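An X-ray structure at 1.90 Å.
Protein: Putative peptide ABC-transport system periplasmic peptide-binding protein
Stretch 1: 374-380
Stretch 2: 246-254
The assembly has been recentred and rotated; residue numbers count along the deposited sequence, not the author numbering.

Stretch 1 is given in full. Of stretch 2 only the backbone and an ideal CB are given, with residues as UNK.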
# COMPACT_ATOMS: atom_id res chain seq x y z
N TYR A 374 6.23 -5.02 -13.82
CA TYR A 374 6.34 -6.00 -12.77
C TYR A 374 5.51 -7.26 -13.01
O TYR A 374 5.74 -8.27 -12.37
CB TYR A 374 5.94 -5.41 -11.42
CG TYR A 374 6.67 -4.13 -11.01
CD1 TYR A 374 6.07 -3.23 -10.11
CD2 TYR A 374 7.92 -3.81 -11.53
CE1 TYR A 374 6.72 -2.05 -9.74
CE2 TYR A 374 8.56 -2.65 -11.18
CZ TYR A 374 7.96 -1.77 -10.27
OH TYR A 374 8.63 -0.59 -9.91
N SER A 375 4.51 -7.18 -13.89
CA SER A 375 3.62 -8.30 -14.15
C SER A 375 4.16 -9.14 -15.32
O SER A 375 3.50 -10.10 -15.72
CB SER A 375 2.17 -7.82 -14.48
OG SER A 375 2.14 -7.25 -15.78
N LYS A 376 5.30 -8.75 -15.90
CA LYS A 376 5.83 -9.47 -17.05
C LYS A 376 7.17 -10.19 -16.75
O LYS A 376 7.87 -10.57 -17.69
CB LYS A 376 6.05 -8.55 -18.25
CG LYS A 376 4.81 -7.80 -18.72
CD LYS A 376 3.92 -8.66 -19.58
CE LYS A 376 2.77 -7.82 -20.19
NZ LYS A 376 3.21 -6.94 -21.34
N VAL A 377 7.50 -10.34 -15.46
CA VAL A 377 8.74 -11.02 -15.04
C VAL A 377 8.42 -12.33 -14.35
O VAL A 377 7.33 -12.49 -13.82
CB VAL A 377 9.58 -10.13 -14.09
CG1 VAL A 377 9.99 -8.86 -14.82
CG2 VAL A 377 8.79 -9.79 -12.85
N ASP A 378 9.37 -13.29 -14.35
CA ASP A 378 9.08 -14.60 -13.78
C ASP A 378 8.72 -14.53 -12.33
O ASP A 378 7.88 -15.29 -11.84
CB ASP A 378 10.29 -15.59 -13.90
CG ASP A 378 10.78 -15.82 -15.35
OD1 ASP A 378 9.95 -15.78 -16.30
OD2 ASP A 378 12.02 -16.05 -15.54
N SER A 379 9.44 -13.69 -11.60
CA SER A 379 9.14 -13.47 -10.20
C SER A 379 9.69 -12.09 -9.80
O SER A 379 10.55 -11.51 -10.50
CB SER A 379 9.71 -14.59 -9.33
OG SER A 379 11.14 -14.61 -9.32
N PHE A 380 9.17 -11.58 -8.71
CA PHE A 380 9.37 -10.17 -8.36
C PHE A 380 9.38 -10.02 -6.84
O PHE A 380 8.51 -10.59 -6.18
CB PHE A 380 8.23 -9.30 -9.00
CG PHE A 380 8.35 -7.83 -8.73
CD1 PHE A 380 9.30 -7.06 -9.39
CD2 PHE A 380 7.49 -7.21 -7.82
CE1 PHE A 380 9.39 -5.69 -9.14
CE2 PHE A 380 7.58 -5.83 -7.56
CZ PHE A 380 8.54 -5.08 -8.21
N UNK A 246 5.28 -14.99 -7.34
CA UNK A 246 5.37 -15.93 -8.47
C UNK A 246 4.56 -15.43 -9.64
O UNK A 246 3.38 -15.01 -9.47
CB UNK A 246 4.89 -17.32 -8.06
N UNK A 247 5.13 -15.47 -10.83
CA UNK A 247 4.34 -15.21 -12.01
C UNK A 247 3.75 -16.55 -12.44
O UNK A 247 4.47 -17.48 -12.81
CB UNK A 247 5.17 -14.57 -13.12
N UNK A 248 2.44 -16.65 -12.41
CA UNK A 248 1.83 -17.96 -12.64
C UNK A 248 1.80 -18.30 -14.12
O UNK A 248 1.45 -19.45 -14.45
CB UNK A 248 0.41 -18.00 -12.07
N UNK A 249 2.15 -17.36 -15.02
CA UNK A 249 2.28 -17.70 -16.44
C UNK A 249 3.58 -18.51 -16.70
O UNK A 249 3.74 -19.10 -17.77
CB UNK A 249 2.27 -16.42 -17.29
N UNK A 250 4.52 -18.47 -15.77
CA UNK A 250 5.83 -19.14 -15.98
C UNK A 250 5.67 -20.65 -15.99
O UNK A 250 4.98 -21.19 -15.13
CB UNK A 250 6.83 -18.74 -14.89
N UNK A 251 6.33 -21.36 -16.92
CA UNK A 251 6.08 -22.81 -17.09
C UNK A 251 6.43 -23.63 -15.83
O UNK A 251 5.76 -24.62 -15.50
CB UNK A 251 6.89 -23.34 -18.28
N UNK A 252 7.43 -23.17 -15.07
CA UNK A 252 7.79 -23.88 -13.86
C UNK A 252 6.99 -23.41 -12.68
O UNK A 252 6.47 -24.22 -11.90
CB UNK A 252 9.28 -23.72 -13.57
N UNK A 253 6.92 -22.09 -12.51
CA UNK A 253 6.27 -21.53 -11.34
C UNK A 253 4.75 -21.80 -11.34
O UNK A 253 4.14 -21.82 -10.27
CB UNK A 253 6.54 -20.03 -11.27
N UNK A 254 4.13 -22.07 -12.50
CA UNK A 254 2.70 -22.38 -12.43
C UNK A 254 2.43 -23.64 -11.59
O UNK A 254 1.35 -23.80 -11.04
CB UNK A 254 2.14 -22.56 -13.84

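Position 246 sits in a strand-like backbone (phi/psi -80/134), opposite Ser379 in an antiparallel, non-hydrogen-bonded pair with the CA atoms 4.8 Å apart. Its CB lies on the same face of the sheet as the CB of Ser379 and comes no closer to stretch 1 than 5.2 Å, to Asp378 O. Little here is selective: a beta-branched, aliphatic or aromatic residue would suit. The deposited residue is Phe246, chi1 in m, with CD1 no closer than 5.1 Å to Ser379 CB.

Position 247 is the demanding one. Its backbone N lies 2.9 Å from Asp378 O and donates a hydrogen bond to it, as any residue but proline could. The ideal CB points toward stretch 1 and is tight, 3.1 Å from Val377 O and 3.1 Å from Asp378 O. Beyond it stand backbone carbonyls, Ser375 O among them, so the site offers acceptors and asks for a compact donor; Asn, Ser or Thr could serve, and a bulky branched chain looks less comfortable. Asn247 is deposited, chi1 in t. Its ND2 donates to Val377 O at 3.1 Å and also lies 3.2 Å from Ser375 O. The amide's other end turns back on its own stretch: OD1 accepts from the backbone N of 249 at 2.8 Å, bracing the type I turn that begins here and closes with a hydrogen bond from the backbone N of 250 to Asn247 O at 3.1 Å.

Positions 248 and 249 are the middle of that turn. At 248 the CB points away, so stretch 1 sets no requirement; the residue is Leu248. At 249 the CB points sideways with nothing of stretch 1 near, and small polar residues common in turns would fit; it is Asp249.

Position 250 points toward stretch 1, its ideal CB 4.5 Å from Asp378 OD1. A carboxylate nearby favours a neutral donor or a basic chain. Asn250, chi1 in t, puts ND2 3.2 Å from Asp378 OD1, while its OD1 accepts from the backbone N of 252 and of 253, both at 2.9 Å, tying down the helical backbone that follows.

Positions 251 and 252 have helical angles and are out of reach of stretch 1, so many residues would do; they are Glu251 and Phe252.

Position 253 again points toward stretch 1, its ideal CB 5.0 Å from Asp378 O, with Ser379 CB beyond. A medium aliphatic such as Leu, Ile or Met could span that gap. Leu253 does, with CD1 3.0 Å from Asp378 O, a close approach, and 4.1 Å from Ser379 CB.

Position 254 is out of reach and free to be polar; it is Lys254.

Stretch 2, residues 246-254: FNLDNEFLK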
# COMPACT_ATOMS: atom_id res chain seq x y z
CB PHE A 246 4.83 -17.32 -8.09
CG PHE A 246 5.56 -17.99 -6.98
CD1 PHE A 246 6.92 -18.23 -7.06
CD2 PHE A 246 4.86 -18.49 -5.90
CE1 PHE A 246 7.58 -18.88 -6.06
CE2 PHE A 246 5.50 -19.16 -4.89
CZ PHE A 246 6.88 -19.37 -4.97
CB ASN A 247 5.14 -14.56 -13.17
CG ASN A 247 4.21 -14.14 -14.31
OD1 ASN A 247 3.22 -14.86 -14.57
ND2 ASN A 247 4.51 -13.01 -15.02
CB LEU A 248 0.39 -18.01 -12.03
CG LEU A 248 0.20 -18.33 -10.54
CD1 LEU A 248 1.01 -19.49 -10.16
CD2 LEU A 248 0.67 -17.20 -9.59
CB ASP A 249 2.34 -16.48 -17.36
CG ASP A 249 1.01 -15.69 -17.41
OD1 ASP A 249 0.00 -16.21 -16.85
OD2 ASP A 249 1.03 -14.57 -18.00
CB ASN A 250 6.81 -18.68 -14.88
CG ASN A 250 8.16 -19.40 -14.97
OD1 ASN A 250 8.31 -20.47 -14.40
ND2 ASN A 250 9.12 -18.83 -15.69
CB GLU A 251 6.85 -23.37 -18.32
CG GLU A 251 8.38 -23.26 -18.18
CD GLU A 251 9.14 -24.01 -19.28
OE1 GLU A 251 8.83 -25.20 -19.52
OE2 GLU A 251 10.04 -23.39 -19.91
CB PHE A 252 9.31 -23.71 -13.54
CG PHE A 252 10.20 -24.12 -14.66
CD1 PHE A 252 10.21 -25.45 -15.09
CD2 PHE A 252 11.02 -23.19 -15.30
CE1 PHE A 252 11.01 -25.85 -16.15
CE2 PHE A 252 11.86 -23.59 -16.35
CZ PHE A 252 11.84 -24.92 -16.80
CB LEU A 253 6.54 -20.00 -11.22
CG LEU A 253 8.03 -19.62 -11.02
CD1 LEU A 253 8.11 -18.10 -10.76
CD2 LEU A 253 8.76 -20.41 -9.91
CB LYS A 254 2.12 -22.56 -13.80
CG LYS A 254 2.72 -23.76 -14.60
CD LYS A 254 1.90 -24.00 -15.87
CE LYS A 254 1.62 -22.69 -16.60
NZ LYS A 254 0.92 -22.85 -17.90
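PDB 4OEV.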